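Local coordinates for Dot/Icm T4SS effector (PDB 6VVE), which is a Dot/Icm-secreted effector kinase of Legionella pneumophila that binds ADP and is activated by the host's inositol hexakisphosphate, at residues Y105-I108 and N109-I113; I157-P160 and K161-F165; I256-W259 and Y260-R264. All coordinates share one frame; numbering follows the deposited sequence.

Contact 1: Y105-I108 and N109-I113; sequences YEEI and NLHII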
loop_
_atom_site.group_PDB
_atom_site.type_symbol
_atom_site.label_atom_id
_atom_site.label_comp_id
_atom_site.label_asym_id
_atom_site.label_seq_id
_atom_site.Cartn_x
_atom_site.Cartn_y
_atom_site.Cartn_z
ATOM N N TYR A 105 -0.557 -17.040 8.378
ATOM C CA TYR A 105 -1.071 -16.476 7.134
ATOM C C TYR A 105 -2.535 -16.076 7.261
ATOM O O TYR A 105 -2.954 -15.064 6.686
ATOM C CB TYR A 105 -0.890 -17.478 5.993
ATOM C CG TYR A 105 0.554 -17.800 5.698
ATOM C CD1 TYR A 105 1.359 -16.901 5.011
ATOM C CD2 TYR A 105 1.114 -19.008 6.097
ATOM C CE1 TYR A 105 2.686 -17.191 4.735
ATOM C CE2 TYR A 105 2.438 -19.308 5.827
ATOM C CZ TYR A 105 3.218 -18.396 5.144
ATOM O OH TYR A 105 4.536 -18.683 4.870
ATOM N N GLU A 106 -3.327 -16.855 8.005
ATOM C CA GLU A 106 -4.723 -16.492 8.224
ATOM C C GLU A 106 -4.838 -15.112 8.863
ATOM O O GLU A 106 -5.717 -14.320 8.495
ATOM C CB GLU A 106 -5.410 -17.539 9.101
ATOM C CG GLU A 106 -5.576 -18.888 8.422
ATOM C CD GLU A 106 -6.219 -19.921 9.324
ATOM O OE1 GLU A 106 -6.234 -19.719 10.559
ATOM O OE2 GLU A 106 -6.712 -20.936 8.794
ATOM N N GLU A 107 -3.958 -14.806 9.823
ATOM C CA GLU A 107 -4.004 -13.504 10.480
ATOM C C GLU A 107 -3.636 -12.388 9.510
ATOM O O GLU A 107 -4.283 -11.332 9.491
ATOM C CB GLU A 107 -3.072 -13.496 11.691
ATOM C CG GLU A 107 -3.202 -12.270 12.575
ATOM C CD GLU A 107 -4.561 -12.181 13.253
ATOM O OE1 GLU A 107 -5.266 -13.207 13.306
ATOM O OE2 GLU A 107 -4.923 -11.080 13.725
ATOM N N ILE A 108 -2.593 -12.596 8.705
ATOM C CA ILE A 108 -2.245 -11.613 7.686
ATOM C C ILE A 108 -3.418 -11.394 6.742
ATOM O O ILE A 108 -3.751 -10.254 6.404
ATOM C CB ILE A 108 -0.979 -12.057 6.923
ATOM C CG1 ILE A 108 0.247 -11.939 7.827
ATOM C CG2 ILE A 108 -0.802 -11.225 5.662
ATOM C CD1 ILE A 108 1.476 -12.616 7.277
ATOM N N ASN A 109 -4.052 -12.482 6.293
ATOM C CA ASN A 109 -5.180 -12.363 5.375
ATOM C C ASN A 109 -6.295 -11.519 5.972
ATOM O O ASN A 109 -6.870 -10.664 5.289
ATOM C CB ASN A 109 -5.712 -13.749 5.004
ATOM C CG ASN A 109 -4.840 -14.460 3.970
ATOM O OD1 ASN A 109 -3.933 -13.872 3.385
ATOM N ND2 ASN A 109 -5.122 -15.731 3.747
ATOM N N LEU A 110 -6.616 -11.743 7.245
ATOM C CA LEU A 110 -7.656 -10.951 7.889
ATOM C C LEU A 110 -7.303 -9.466 7.881
ATOM O O LEU A 110 -8.160 -8.613 7.623
ATOM C CB LEU A 110 -7.878 -11.446 9.320
ATOM C CG LEU A 110 -9.165 -10.987 10.007
ATOM C CD1 LEU A 110 -9.614 -12.021 11.041
ATOM C CD2 LEU A 110 -8.986 -9.638 10.660
ATOM N N HIS A 111 -6.047 -9.135 8.166
ATOM C CA HIS A 111 -5.646 -7.732 8.170
ATOM C C HIS A 111 -5.631 -7.158 6.763
ATOM O O HIS A 111 -6.002 -5.994 6.563
ATOM C CB HIS A 111 -4.277 -7.579 8.837
ATOM C CG HIS A 111 -4.330 -7.624 10.331
ATOM N ND1 HIS A 111 -4.486 -6.494 11.105
ATOM C CD2 HIS A 111 -4.268 -8.666 11.190
ATOM C CE1 HIS A 111 -4.510 -6.840 12.380
ATOM N NE2 HIS A 111 -4.379 -8.152 12.459
ATOM N N ILE A 112 -5.223 -7.964 5.773
ATOM C CA ILE A 112 -5.233 -7.494 4.392
ATOM C C ILE A 112 -6.658 -7.190 3.941
ATOM O O ILE A 112 -6.911 -6.185 3.266
ATOM C CB ILE A 112 -4.556 -8.518 3.463
ATOM C CG1 ILE A 112 -3.045 -8.527 3.717
ATOM C CG2 ILE A 112 -4.875 -8.203 2.015
ATOM C CD1 ILE A 112 -2.268 -9.499 2.829
ATOM N N ILE A 113 -7.610 -8.055 4.301
ATOM C CA ILE A 113 -9.003 -7.820 3.934
ATOM C C ILE A 113 -9.488 -6.511 4.544
ATOM O O ILE A 113 -10.089 -5.671 3.864
ATOM C CB ILE A 113 -9.881 -9.008 4.365
ATOM C CG1 ILE A 113 -9.539 -10.259 3.556
ATOM C CG2 ILE A 113 -11.348 -8.648 4.220
ATOM C CD1 ILE A 113 -10.011 -11.545 4.176
#

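Contact 2: I157-P160 and K161-F165; sequences IDQP and KIEEF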
loop_
_atom_site.group_PDB
_atom_site.type_symbol
_atom_site.label_atom_id
_atom_site.label_comp_id
_atom_site.label_asym_id
_atom_site.label_seq_id
_atom_site.Cartn_x
_atom_site.Cartn_y
_atom_site.Cartn_z
ATOM N N ILE A 157 6.334 13.659 -18.343
ATOM C CA ILE A 157 5.092 13.352 -19.047
ATOM C C ILE A 157 4.130 12.605 -18.131
ATOM O O ILE A 157 2.911 12.806 -18.195
ATOM C CB ILE A 157 5.380 12.554 -20.332
ATOM C CG1 ILE A 157 6.175 13.390 -21.340
ATOM C CG2 ILE A 157 4.072 12.081 -20.962
ATOM C CD1 ILE A 157 5.355 14.444 -22.066
ATOM N N ASP A 158 4.657 11.737 -17.261
ATOM C CA ASP A 158 3.838 10.945 -16.347
ATOM C C ASP A 158 3.911 11.450 -14.909
ATOM O O ASP A 158 3.639 10.694 -13.973
ATOM C CB ASP A 158 4.257 9.474 -16.408
ATOM C CG ASP A 158 4.162 8.894 -17.813
ATOM O OD1 ASP A 158 3.125 9.102 -18.477
ATOM O OD2 ASP A 158 5.138 8.248 -18.254
ATOM N N GLN A 159 4.261 12.718 -14.712
ATOM C CA GLN A 159 4.296 13.266 -13.360
ATOM C C GLN A 159 2.954 13.147 -12.645
ATOM O O GLN A 159 2.952 12.846 -11.438
ATOM C CB GLN A 159 4.743 14.732 -13.401
ATOM C CG GLN A 159 4.706 15.416 -12.046
ATOM C CD GLN A 159 5.636 16.608 -11.968
ATOM O OE1 GLN A 159 6.145 17.078 -12.985
ATOM N NE2 GLN A 159 5.869 17.097 -10.759
ATOM N N PRO A 160 1.806 13.355 -13.297
ATOM C CA PRO A 160 0.528 13.180 -12.583
ATOM C C PRO A 160 0.332 11.779 -12.036
ATOM O O PRO A 160 -0.286 11.623 -10.976
ATOM C CB PRO A 160 -0.523 13.523 -13.654
ATOM C CG PRO A 160 0.211 14.394 -14.641
ATOM C CD PRO A 160 1.620 13.875 -14.669
ATOM N N LYS A 161 0.832 10.749 -12.729
ATOM C CA LYS A 161 0.727 9.388 -12.207
ATOM C C LYS A 161 1.385 9.276 -10.837
ATOM O O LYS A 161 0.813 8.705 -9.896
ATOM C CB LYS A 161 1.371 8.399 -13.175
ATOM C CG LYS A 161 0.580 8.125 -14.429
ATOM C CD LYS A 161 1.203 6.991 -15.228
ATOM C CE LYS A 161 0.590 6.887 -16.614
ATOM N NZ LYS A 161 1.214 5.802 -17.412
ATOM N N ILE A 162 2.602 9.806 -10.712
ATOM C CA ILE A 162 3.324 9.712 -9.450
ATOM C C ILE A 162 2.679 10.611 -8.403
ATOM O O ILE A 162 2.549 10.229 -7.237
ATOM C CB ILE A 162 4.812 10.054 -9.665
ATOM C CG1 ILE A 162 5.390 9.219 -10.809
ATOM C CG2 ILE A 162 5.591 9.827 -8.379
ATOM C CD1 ILE A 162 6.869 9.423 -11.046
ATOM N N GLU A 163 2.274 11.818 -8.799
ATOM C CA GLU A 163 1.574 12.710 -7.880
ATOM C C GLU A 163 0.342 12.025 -7.295
ATOM O O GLU A 163 0.140 12.020 -6.075
ATOM C CB GLU A 163 1.184 14.006 -8.598
ATOM C CG GLU A 163 2.335 14.722 -9.294
ATOM C CD GLU A 163 2.672 16.069 -8.670
ATOM O OE1 GLU A 163 1.849 16.610 -7.903
ATOM O OE2 GLU A 163 3.775 16.585 -8.944
ATOM N N GLU A 164 -0.480 11.417 -8.153
ATOM C CA GLU A 164 -1.705 10.786 -7.679
ATOM C C GLU A 164 -1.398 9.615 -6.754
ATOM O O GLU A 164 -2.096 9.400 -5.755
ATOM C CB GLU A 164 -2.547 10.329 -8.871
ATOM C CG GLU A 164 -3.928 9.824 -8.491
ATOM C CD GLU A 164 -4.747 9.385 -9.691
ATOM O OE1 GLU A 164 -4.254 9.508 -10.832
ATOM O OE2 GLU A 164 -5.887 8.912 -9.491
ATOM N N PHE A 165 -0.350 8.847 -7.057
ATOM C CA PHE A 165 0.017 7.757 -6.164
ATOM C C PHE A 165 0.487 8.280 -4.811
ATOM O O PHE A 165 0.115 7.739 -3.765
ATOM C CB PHE A 165 1.119 6.897 -6.779
ATOM C CG PHE A 165 1.711 5.915 -5.808
ATOM C CD1 PHE A 165 1.104 4.695 -5.574
ATOM C CD2 PHE A 165 2.865 6.240 -5.091
ATOM C CE1 PHE A 165 1.648 3.797 -4.668
ATOM C CE2 PHE A 165 3.402 5.357 -4.181
ATOM C CZ PHE A 165 2.798 4.131 -3.967
HETATM O O HOH W 1 4.097 5.282 -17.389
#

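Contact 3: I256-W259 and Y260-R264; sequences IEKW and YENNR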
loop_
_atom_site.group_PDB
_atom_site.type_symbol
_atom_site.label_atom_id
_atom_site.label_comp_id
_atom_site.label_asym_id
_atom_site.label_seq_id
_atom_site.Cartn_x
_atom_site.Cartn_y
_atom_site.Cartn_z
ATOM N N ILE A 256 14.683 17.835 7.343
ATOM C CA ILE A 256 13.743 16.871 7.903
ATOM C C ILE A 256 14.393 16.091 9.041
ATOM O O ILE A 256 13.801 15.912 10.113
ATOM C CB ILE A 256 13.228 15.931 6.798
ATOM C CG1 ILE A 256 12.332 16.708 5.840
ATOM C CG2 ILE A 256 12.498 14.741 7.407
ATOM C CD1 ILE A 256 11.775 15.856 4.702
ATOM N N GLU A 257 15.615 15.606 8.822
ATOM C CA GLU A 257 16.316 14.870 9.867
ATOM C C GLU A 257 16.527 15.738 11.098
ATOM O O GLU A 257 16.300 15.295 12.227
ATOM C CB GLU A 257 17.652 14.354 9.339
ATOM C CG GLU A 257 17.513 13.243 8.316
ATOM C CD GLU A 257 17.055 11.936 8.936
ATOM O OE1 GLU A 257 16.978 11.867 10.179
ATOM O OE2 GLU A 257 16.774 10.981 8.182
ATOM N N LYS A 258 16.971 16.982 10.899
ATOM C CA LYS A 258 17.158 17.882 12.028
ATOM C C LYS A 258 15.843 18.120 12.752
ATOM O O LYS A 258 15.834 18.320 13.968
ATOM C CB LYS A 258 17.747 19.207 11.556
ATOM C CG LYS A 258 18.361 20.040 12.675
ATOM C CD LYS A 258 18.785 21.415 12.181
ATOM C CE LYS A 258 19.701 22.113 13.184
ATOM N NZ LYS A 258 19.186 22.035 14.580
ATOM N N TRP A 259 14.726 18.115 12.020
ATOM C CA TRP A 259 13.425 18.307 12.647
ATOM C C TRP A 259 13.077 17.121 13.539
ATOM O O TRP A 259 12.658 17.301 14.688
ATOM C CB TRP A 259 12.354 18.516 11.570
ATOM C CG TRP A 259 11.057 19.044 12.104
ATOM C CD1 TRP A 259 10.727 20.348 12.291
ATOM C CD2 TRP A 259 9.915 18.275 12.504
ATOM N NE1 TRP A 259 9.452 20.446 12.794
ATOM C CE2 TRP A 259 8.930 19.187 12.929
ATOM C CE3 TRP A 259 9.629 16.909 12.537
ATOM C CZ2 TRP A 259 7.677 18.778 13.399
ATOM C CZ3 TRP A 259 8.385 16.502 13.003
ATOM C CH2 TRP A 259 7.425 17.436 13.423
ATOM N N TYR A 260 13.238 15.898 13.018
ATOM C CA TYR A 260 12.950 14.708 13.815
ATOM C C TYR A 260 13.782 14.707 15.095
ATOM O O TYR A 260 13.271 14.436 16.189
ATOM C CB TYR A 260 13.240 13.440 13.003
ATOM C CG TYR A 260 12.329 13.207 11.814
ATOM C CD1 TYR A 260 10.993 13.587 11.846
ATOM C CD2 TYR A 260 12.804 12.600 10.672
ATOM C CE1 TYR A 260 10.164 13.373 10.760
ATOM C CE2 TYR A 260 11.978 12.372 9.573
ATOM C CZ TYR A 260 10.659 12.763 9.630
ATOM O OH TYR A 260 9.844 12.546 8.544
ATOM N N GLU A 261 15.077 15.013 14.974
ATOM C CA GLU A 261 15.955 14.973 16.137
ATOM C C GLU A 261 15.502 15.946 17.209
ATOM O O GLU A 261 15.723 15.701 18.403
ATOM C CB GLU A 261 17.393 15.278 15.721
ATOM C CG GLU A 261 17.991 14.250 14.766
ATOM C CD GLU A 261 19.340 14.677 14.213
ATOM O OE1 GLU A 261 19.911 15.663 14.730
ATOM O OE2 GLU A 261 19.825 14.030 13.258
ATOM N N ASN A 262 14.867 17.053 16.811
ATOM C CA ASN A 262 14.483 18.102 17.754
ATOM C C ASN A 262 12.988 18.149 18.022
ATOM O O ASN A 262 12.549 18.950 18.855
ATOM C CB ASN A 262 14.961 19.465 17.245
ATOM C CG ASN A 262 16.474 19.601 17.286
ATOM O OD1 ASN A 262 17.049 19.905 18.327
ATOM N ND2 ASN A 262 17.123 19.360 16.150
ATOM N N ASN A 263 12.191 17.310 17.352
ATOM C CA ASN A 263 10.745 17.185 17.611
ATOM C C ASN A 263 10.462 15.687 17.771
ATOM O O ASN A 263 10.001 15.028 16.832
ATOM C CB ASN A 263 9.921 17.808 16.489
ATOM C CG ASN A 263 10.235 19.286 16.283
ATOM O OD1 ASN A 263 9.560 20.162 16.829
ATOM N ND2 ASN A 263 11.269 19.569 15.494
ATOM N N ARG A 264 10.765 15.152 18.954
ATOM C CA ARG A 264 10.742 13.709 19.149
ATOM C C ARG A 264 9.323 13.160 19.076
ATOM O O ARG A 264 8.374 13.778 19.566
ATOM C CB ARG A 264 11.362 13.345 20.496
ATOM C CG ARG A 264 12.854 13.599 20.599
ATOM C CD ARG A 264 13.405 13.056 21.912
ATOM N NE ARG A 264 14.835 13.315 22.067
ATOM C CZ ARG A 264 15.553 12.948 23.127
ATOM N NH1 ARG A 264 14.976 12.299 24.130
ATOM N NH2 ARG A 264 16.848 13.231 23.181
#

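Contact 1: Y105-I108 and N109-I113
Glu107 and His111, one helical turn apart on helix 102-121, meet through OE2 and NE2 at 3.2 Å in a weak hydrogen bond bent to 130° at the proton. The carboxylate reaches the ring because the Glu107 chain, with CG swung away from its own backbone N (chi1 -171°), folds back at chi2; its plane and that of the imidazole stand 64° apart. Glu107 O lies in the His111 ring plane at its edge, 3.2 Å from His111 CD2. Beyond this pair, the ring meets that of Tyr212 at a small interplanar angle.

One position on, Ile108 and Ile112 form an apolar pair, with the CG2 branch of Ile108 3.6 Å from CD1 of Ile112. Ile112 CG1 lies opposite its own carbonyl carbon, which lays it 3.3 Å from Ile108 O and directs CD1 back along the helix. Asn109 folds its amide over the preceding turn, CG 3.4 Å from Tyr105 O, but its polar atoms are used outside: OD1 accepts from Trp133 N and ND2 donates to Tyr18 O. Tyr105 turns its ring to Trp133 as well, so this face packs on strand 132-134. Backbone bonds such as Asn109 N to Tyr105 O, 2.8 Å, hold the turns together.

Following strand 91-96 in the chain and packing on strand 132-134, this helix probably corresponds to the C helix of a kinase N-lobe. The Glu107-His111 contact is consistent with a proton on NE2, and the nearby carboxylate would tend to stabilise a positively charged ring.

Contact 2: I157-P160 and K161-F165
Gln159 NE2 donates to Glu163 OE2 at 2.8 Å, meeting the carboxylate oxygen nearly along its C-O bond, although that oxygen lies 24° out of the amide plane. The bent Glu163 chain, CG beside the backbone N (chi1 -54°), brings OE2 back across the extended Gln159 side chain, 3.4 Å from Gln159 CG. OE2 is also hydrogen-bonded to Tyr236 OH, while OE1 accepts from Lys288 N; both carboxylate oxygens are thus engaged.

Here begins helix 159-174, which probably matches the E helix of a kinase C-lobe. Asp158 occupies its N-cap position without making a capping bond: OD2 accepts from Asn154 N instead. Asp158 O receives a weak bond from Lys161 N, 3.1 Å, and regular helical bonding starts with Glu163 N to Gln159 O at 2.9 Å.

Lys161 runs extended alongside Asp158, leaving Lys161 NZ and Asp158 OD1 4.0 Å apart, a long salt bridge. A water bridges Lys161 NZ, from which it accepts at 2.9 Å, to the other carboxylate oxygen, Asp158 OD2, to which it donates weakly, while NZ also donates to the carbonyls of Thr197 and Glu198.

Contact 3: I256-W259 and Y260-R264
Asn263 ND2 donates to Trp259 O at 2.8 Å and Asn262 ND2 to Lys258 O at 2.7 Å, both nearly straight, with each carbonyl oxygen in the plane of the amide that binds it. Two neighbouring asparagine side chains therefore fold back onto two neighbouring carbonyls. Trp259 O is gripped further by weak bonds from Asn262 N and Asn263 N, and Lys258 O by a weak one from Asn262 N. One turn earlier the backbone is regular, as in Tyr260 N to Ile256 O, 3.0 Å.

The torsion that brings Asn263 to its acceptor (chi1 -59°) also lays its amide over the Trp259 indole, the two planes only 17° apart. Asn263 ND2 sits 3.2 Å above the Trp259 indole plane, displaced toward the rim, while Asn263 CB stands 3.7 Å from the centroid of the Trp259 six-membered ring in a CH-pi contact almost on the ring normal. At the indole edge, Trp259 CE3 meets Tyr260 CD1 at 3.7 Å. Ile256 lies alongside Tyr260, its CG2 branch 3.3 Å from Tyr260 CE2, and Ile256 O lies over one face of the phenol. The phenol OH bonds to Asp230 and Tyr234. Ile256 and Trp259 both touch Leu268.

The last turn of a helix lacks onward N-H partners for its carbonyls; at the C-terminus of helix 253-262, where Asn263 leaves helical geometry, the asparagine side-chain amides help to fill that role.

How the contacts relate
The three contacts lie in series along the chain, and none touches another. Contact 1, probably in the N-lobe, lies near both ligands: the side chain of Asn109 is about 10 Å from the bound inositol hexakisphosphate and that of Ile112 about 12 Å from ADP, so helix 102-121 comes within about 12 Å of each. Contact 2, at the start of what is probably a C-lobe helix, sits on the opposite side of the chain's centre from contact 1; the centres of contacts 1 and 2 are about 30 Å apart. Contact 3 lies farther out, about 26 Å from the chain's centre, its own centre about 34 Å from that of contact 1 and 29 Å from that of contact 2.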